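Local coordinates for HydG protein (Carboxydothermus hydrogenoformans, PDB 4RTB) that is an iron-sulfur radical S-adenosylmethionine enzyme, probably making the carbon monoxide and cyanide needed for the maturation of [FeFe]-hydrogenase, at residues L102-I107 / L162-E167; R126-L131 / G154-D159. All blocks are in the same frame, centred on the assembly; numbering follows the deposited sequence.

Contact 1. Residues L102-I107 / L162-E167; sequences LYLSNI and LSYLEE
Leu104, on strand 95-105, meets two side chains of helix 158-175, Tyr164 and Leu165. One methyl does most of the touching: CD1 of Leu104 lies 3.7 Å from CD2 of Leu165 and 3.9 Å from CE1 of Tyr164, so it sits against both neighbours at once. Its approach to the phenol ring is oblique, whereas CB of Leu104 lies at the ring edge, in plane, 4.0 Å from Tyr164 CE1. The tyrosine reaches the strand because its CG is anti to the backbone N (chi1 -176°), which carries the ring away from the helix toward Leu104. Leu165 sets off differently, with CG anti to the carbonyl carbon (chi1 -70°), and only its CD2 methyl closes on the strand residue. The buried surface is modest, 138 Å², and the nearest CA atoms, those of Leu104 and Leu165, are 9.5 Å apart, which fits a helix laid over a sheet with side chains filling the space. This is the packing of the radical SAM fold, in which parallel strands, here 95-105 beside 148-153, are covered on one side by helices. Beyond this first shell, the hydroxyl of Tyr164 hydrogen-bonds Leu129 O, which fixes the outer end of the ring; Leu104 O, 3.6 Å from Tyr164 OH, is not its partner. Ala134 of helix 131-144 and Met153, a residue of the S-adenosylmethionine site, also pack on Leu104. The bound S-adenosylmethionine itself is about 10 Å from the Leu104 side chain.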
loop_
_atom_site.group_PDB
_atom_site.type_symbol
_atom_site.label_atom_id
_atom_site.label_comp_id
_atom_site.label_asym_id
_atom_site.label_seq_id
_atom_site.Cartn_x
_atom_site.Cartn_y
_atom_site.Cartn_z
ATOM N N LEU A 102 -1.386 12.657 2.355
ATOM C CA LEU A 102 -1.238 14.104 2.350
ATOM C C LEU A 102 -0.116 14.504 1.403
ATOM O O LEU A 102 1.063 14.251 1.664
ATOM C CB LEU A 102 -0.974 14.637 3.760
ATOM C CG LEU A 102 -0.749 16.145 3.890
ATOM C CD1 LEU A 102 -1.770 16.929 3.077
ATOM C CD2 LEU A 102 -0.796 16.560 5.353
ATOM N N TYR A 103 -0.498 15.111 0.287
ATOM C CA TYR A 103 0.466 15.615 -0.675
ATOM C C TYR A 103 1.023 16.943 -0.187
ATOM O O TYR A 103 0.284 17.918 -0.052
ATOM C CB TYR A 103 -0.181 15.768 -2.053
ATOM C CG TYR A 103 -0.357 14.455 -2.781
ATOM C CD1 TYR A 103 -1.318 13.536 -2.379
ATOM C CD2 TYR A 103 0.437 14.135 -3.872
ATOM C CE1 TYR A 103 -1.473 12.331 -3.037
ATOM C CE2 TYR A 103 0.283 12.937 -4.541
ATOM C CZ TYR A 103 -0.673 12.040 -4.120
ATOM O OH TYR A 103 -0.828 10.845 -4.785
ATOM N N LEU A 104 2.321 16.978 0.096
ATOM C CA LEU A 104 2.936 18.197 0.607
ATOM C C LEU A 104 3.457 19.081 -0.518
ATOM O O LEU A 104 3.528 20.300 -0.375
ATOM C CB LEU A 104 4.072 17.865 1.578
ATOM C CG LEU A 104 3.659 17.346 2.956
ATOM C CD1 LEU A 104 4.879 17.137 3.842
ATOM C CD2 LEU A 104 2.675 18.302 3.607
ATOM N N SER A 105 3.814 18.464 -1.641
ATOM C CA SER A 105 4.368 19.207 -2.764
ATOM C C SER A 105 4.273 18.421 -4.066
ATOM O O SER A 105 4.471 17.208 -4.085
ATOM C CB SER A 105 5.824 19.579 -2.482
ATOM O OG SER A 105 6.325 20.453 -3.475
ATOM N N ASN A 106 3.980 19.123 -5.157
ATOM C CA ASN A 106 3.835 18.483 -6.460
ATOM C C ASN A 106 4.913 18.916 -7.449
ATOM O O ASN A 106 4.787 18.696 -8.653
ATOM C CB ASN A 106 2.449 18.773 -7.038
ATOM C CG ASN A 106 2.190 20.255 -7.213
ATOM O OD1 ASN A 106 2.868 21.092 -6.618
ATOM N ND2 ASN A 106 1.197 20.588 -8.029
ATOM N N ILE A 107 5.969 19.539 -6.936
ATOM C CA ILE A 107 7.120 19.889 -7.760
ATOM C C ILE A 107 8.157 18.770 -7.671
ATOM O O ILE A 107 8.320 18.155 -6.612
ATOM C CB ILE A 107 7.745 21.243 -7.331
ATOM C CG1 ILE A 107 8.941 21.598 -8.215
ATOM C CG2 ILE A 107 8.154 21.217 -5.873
ATOM C CD1 ILE A 107 9.731 22.793 -7.727
ATOM N N LEU A 162 14.423 17.216 3.374
ATOM C CA LEU A 162 14.636 16.750 4.733
ATOM C C LEU A 162 14.546 17.875 5.753
ATOM O O LEU A 162 14.106 17.648 6.871
ATOM C CB LEU A 162 15.977 16.037 4.848
ATOM C CG LEU A 162 15.917 14.617 4.292
ATOM C CD1 LEU A 162 17.260 13.955 4.423
ATOM C CD2 LEU A 162 14.845 13.810 5.012
ATOM N N SER A 163 14.951 19.084 5.379
ATOM C CA SER A 163 14.780 20.224 6.276
ATOM C C SER A 163 13.293 20.548 6.410
ATOM O O SER A 163 12.762 20.715 7.521
ATOM C CB SER A 163 15.550 21.436 5.759
ATOM O OG SER A 163 16.855 21.060 5.358
ATOM N N TYR A 164 12.642 20.625 5.252
ATOM C CA TYR A 164 11.201 20.833 5.140
ATOM C C TYR A 164 10.410 19.909 6.073
ATOM O O TYR A 164 9.583 20.360 6.874
ATOM C CB TYR A 164 10.790 20.620 3.681
ATOM C CG TYR A 164 9.344 20.889 3.350
ATOM C CD1 TYR A 164 8.478 19.845 3.048
ATOM C CD2 TYR A 164 8.849 22.184 3.307
ATOM C CE1 TYR A 164 7.157 20.081 2.728
ATOM C CE2 TYR A 164 7.525 22.432 2.989
ATOM C CZ TYR A 164 6.686 21.376 2.697
ATOM O OH TYR A 164 5.365 21.611 2.382
ATOM N N LEU A 165 10.687 18.613 5.974
ATOM C CA LEU A 165 10.038 17.617 6.815
ATOM C C LEU A 165 10.494 17.731 8.265
ATOM O O LEU A 165 9.724 17.459 9.187
ATOM C CB LEU A 165 10.316 16.207 6.289
ATOM C CG LEU A 165 9.632 15.821 4.976
ATOM C CD1 LEU A 165 10.057 14.430 4.536
ATOM C CD2 LEU A 165 8.124 15.895 5.128
ATOM N N GLU A 166 11.747 18.133 8.463
ATOM C CA GLU A 166 12.291 18.290 9.808
ATOM C C GLU A 166 11.543 19.368 10.572
ATOM O O GLU A 166 11.495 19.344 11.802
ATOM C CB GLU A 166 13.784 18.621 9.762
ATOM C CG GLU A 166 14.682 17.405 9.908
ATOM C CD GLU A 166 16.091 17.660 9.412
ATOM O OE1 GLU A 166 16.340 18.753 8.861
ATOM O OE2 GLU A 166 16.947 16.765 9.568
ATOM N N GLU A 167 10.960 20.315 9.846
ATOM C CA GLU A 167 10.121 21.314 10.495
ATOM C C GLU A 167 8.643 20.925 10.499
ATOM O O GLU A 167 7.915 21.257 11.434
ATOM C CB GLU A 167 10.295 22.682 9.833
ATOM C CG GLU A 167 11.198 23.625 10.617
ATOM C CD GLU A 167 10.821 25.082 10.432
ATOM O OE1 GLU A 167 9.968 25.374 9.567
ATOM O OE2 GLU A 167 11.375 25.936 11.158
#

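Contact 2. Residues R126-L131 / G154-D159; sequences RVRLSL and GEEPED
Arg128 reaches across to Glu156 and forms a salt bridge, NH2 to OE2 at 3.0 Å. Along the first segment, Arg126 precedes it, its guanidinium hydrogen-bonded to the backbone oxygens of Asn106, Phe117 and Arg118, and Val127 N is held by the side chain of Asn106. At Arg128 the side chain leaves with CG anti to the backbone N (chi1 -172°); chi1 and chi2 carry CD to 3.6 Å from Glu156 OE2, and the bend at chi3 (63°) then turns the guanidinium so that NH2 meets that same oxygen. The two planes are 65° apart and OE2 comes in obliquely, so one nitrogen makes the bridge and the pair is not the coplanar, two-pronged kind. Leu129 follows, its backbone bonded to Leu104, and Ser130 N-caps helix 131-144. The contact thus ties the loop before that helix to the turn between strand 148-153 and helix 158-175, a turn that begins with Gly154 of the iron-sulfur cluster pocket. Replacing Glu156 by a glutamine would probably leave the Arg128 guanidinium without its counter-charge, weakening the tie between loop and turn. Because Arg128 is exposed and Glu156 buried, the bridge probably balances a carboxylate that also has a long, weak ion pair with Lys160, and its strength should depend on how far solvent screens the charges.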
loop_
_atom_site.group_PDB
_atom_site.type_symbol
_atom_site.label_atom_id
_atom_site.label_comp_id
_atom_site.label_asym_id
_atom_site.label_seq_id
_atom_site.Cartn_x
_atom_site.Cartn_y
_atom_site.Cartn_z
ATOM N N ARG A 126 2.114 24.341 -9.745
ATOM C CA ARG A 126 3.164 23.900 -8.836
ATOM C C ARG A 126 3.018 24.547 -7.460
ATOM O O ARG A 126 3.150 25.762 -7.318
ATOM C CB ARG A 126 4.538 24.209 -9.434
ATOM C CG ARG A 126 5.425 22.984 -9.598
ATOM C CD ARG A 126 4.641 21.808 -10.162
ATOM N NE ARG A 126 4.895 21.583 -11.582
ATOM C CZ ARG A 126 5.375 20.446 -12.078
ATOM N NH1 ARG A 126 5.650 19.431 -11.269
ATOM N NH2 ARG A 126 5.573 20.319 -13.384
ATOM N N VAL A 127 2.737 23.724 -6.452
ATOM C CA VAL A 127 2.503 24.209 -5.095
ATOM C C VAL A 127 3.310 23.439 -4.052
ATOM O O VAL A 127 3.317 22.209 -4.044
ATOM C CB VAL A 127 1.007 24.112 -4.708
ATOM C CG1 VAL A 127 0.774 24.705 -3.324
ATOM C CG2 VAL A 127 0.129 24.801 -5.740
ATOM N N ARG A 128 3.995 24.171 -3.178
ATOM C CA ARG A 128 4.577 23.591 -1.972
ATOM C C ARG A 128 3.903 24.248 -0.769
ATOM O O ARG A 128 3.688 25.461 -0.757
ATOM C CB ARG A 128 6.099 23.777 -1.935
ATOM C CG ARG A 128 6.803 23.026 -0.804
ATOM C CD ARG A 128 8.294 22.807 -1.081
ATOM N NE ARG A 128 9.050 24.054 -1.185
ATOM C CZ ARG A 128 9.437 24.602 -2.332
ATOM N NH1 ARG A 128 10.122 25.738 -2.330
ATOM N NH2 ARG A 128 9.143 24.014 -3.483
ATOM N N LEU A 129 3.555 23.445 0.230
ATOM C CA LEU A 129 2.753 23.924 1.351
ATOM C C LEU A 129 3.586 24.484 2.494
ATOM O O LEU A 129 4.583 23.886 2.896
ATOM C CB LEU A 129 1.871 22.791 1.877
ATOM C CG LEU A 129 0.823 22.267 0.900
ATOM C CD1 LEU A 129 0.355 20.885 1.321
ATOM C CD2 LEU A 129 -0.346 23.234 0.830
ATOM N N SER A 130 3.161 25.626 3.028
ATOM C CA SER A 130 3.792 26.186 4.216
ATOM C C SER A 130 3.497 25.301 5.419
ATOM O O SER A 130 2.712 24.358 5.329
ATOM C CB SER A 130 3.303 27.612 4.477
ATOM O OG SER A 130 1.957 27.616 4.919
ATOM N N LEU A 131 4.126 25.610 6.547
ATOM C CA LEU A 131 3.906 24.847 7.767
ATOM C C LEU A 131 2.446 24.927 8.200
ATOM O O LEU A 131 1.827 23.914 8.530
ATOM C CB LEU A 131 4.812 25.353 8.887
ATOM C CG LEU A 131 4.845 24.461 10.126
ATOM C CD1 LEU A 131 6.055 23.544 10.084
ATOM C CD2 LEU A 131 4.828 25.294 11.396
ATOM N N GLY A 154 6.906 15.292 -4.442
ATOM C CA GLY A 154 7.789 15.180 -5.586
ATOM C C GLY A 154 9.220 15.263 -5.089
ATOM O O GLY A 154 9.468 15.741 -3.981
ATOM N N GLU A 155 10.166 14.799 -5.898
ATOM C CA GLU A 155 11.558 14.762 -5.467
ATOM C C GLU A 155 12.239 16.123 -5.582
ATOM O O GLU A 155 12.257 16.740 -6.646
ATOM C CB GLU A 155 12.344 13.719 -6.268
ATOM C CG GLU A 155 13.802 13.584 -5.838
ATOM C CD GLU A 155 14.473 12.347 -6.409
ATOM O OE1 GLU A 155 13.929 11.760 -7.369
ATOM O OE2 GLU A 155 15.542 11.956 -5.893
ATOM N N GLU A 156 12.780 16.588 -4.462
ATOM C CA GLU A 156 13.641 17.761 -4.434
ATOM C C GLU A 156 14.987 17.297 -3.878
ATOM O O GLU A 156 15.097 16.151 -3.439
ATOM C CB GLU A 156 13.023 18.876 -3.581
ATOM C CG GLU A 156 11.681 19.388 -4.076
ATOM C CD GLU A 156 11.034 20.355 -3.100
ATOM O OE1 GLU A 156 11.179 20.153 -1.874
ATOM O OE2 GLU A 156 10.386 21.320 -3.554
ATOM N N PRO A 157 16.022 18.159 -3.917
ATOM C CA PRO A 157 17.295 17.759 -3.305
ATOM C C PRO A 157 17.143 17.314 -1.854
ATOM O O PRO A 157 16.235 17.768 -1.158
ATOM C CB PRO A 157 18.135 19.030 -3.403
ATOM C CG PRO A 157 17.641 19.681 -4.640
ATOM C CD PRO A 157 16.160 19.416 -4.675
ATOM N N GLU A 158 18.031 16.426 -1.421
ATOM C CA GLU A 158 17.941 15.785 -0.115
ATOM C C GLU A 158 17.807 16.779 1.042
ATOM O O GLU A 158 16.881 16.677 1.853
ATOM C CB GLU A 158 19.165 14.899 0.098
ATOM C CG GLU A 158 19.146 14.094 1.376
ATOM C CD GLU A 158 19.846 12.761 1.220
ATOM O OE1 GLU A 158 19.762 12.174 0.120
ATOM O OE2 GLU A 158 20.481 12.302 2.192
ATOM N N ASP A 159 18.723 17.741 1.101
ATOM C CA ASP A 159 18.752 18.718 2.185
ATOM C C ASP A 159 17.458 19.526 2.240
ATOM O O ASP A 159 16.933 19.810 3.323
ATOM C CB ASP A 159 19.962 19.647 2.034
ATOM C CG ASP A 159 20.289 20.378 3.317
ATOM O OD1 ASP A 159 19.403 21.078 3.855
ATOM O OD2 ASP A 159 21.431 20.247 3.798
#

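Contact 1 is a buried apolar junction of strand and helix, whereas contact 2 is a partly buried ionic bridge of loop and turn, with an exposed arginine at one end. Their centres are only 5 Å apart, and both involve helix 158-175: contact 1 packs on an early turn of the helix, while contact 2 is made by Glu156 in the loop just before it, in a segment that runs into its first residues. Residues 126-131 and 154-159 fall within the chain between the segments of contact 1. Polar links from Tyr164 and Asn106 to the 126-131 loop join the two contacts. The apolar contact lies under the helix, while the ionic one runs from a buried carboxylate to an exposed arginine.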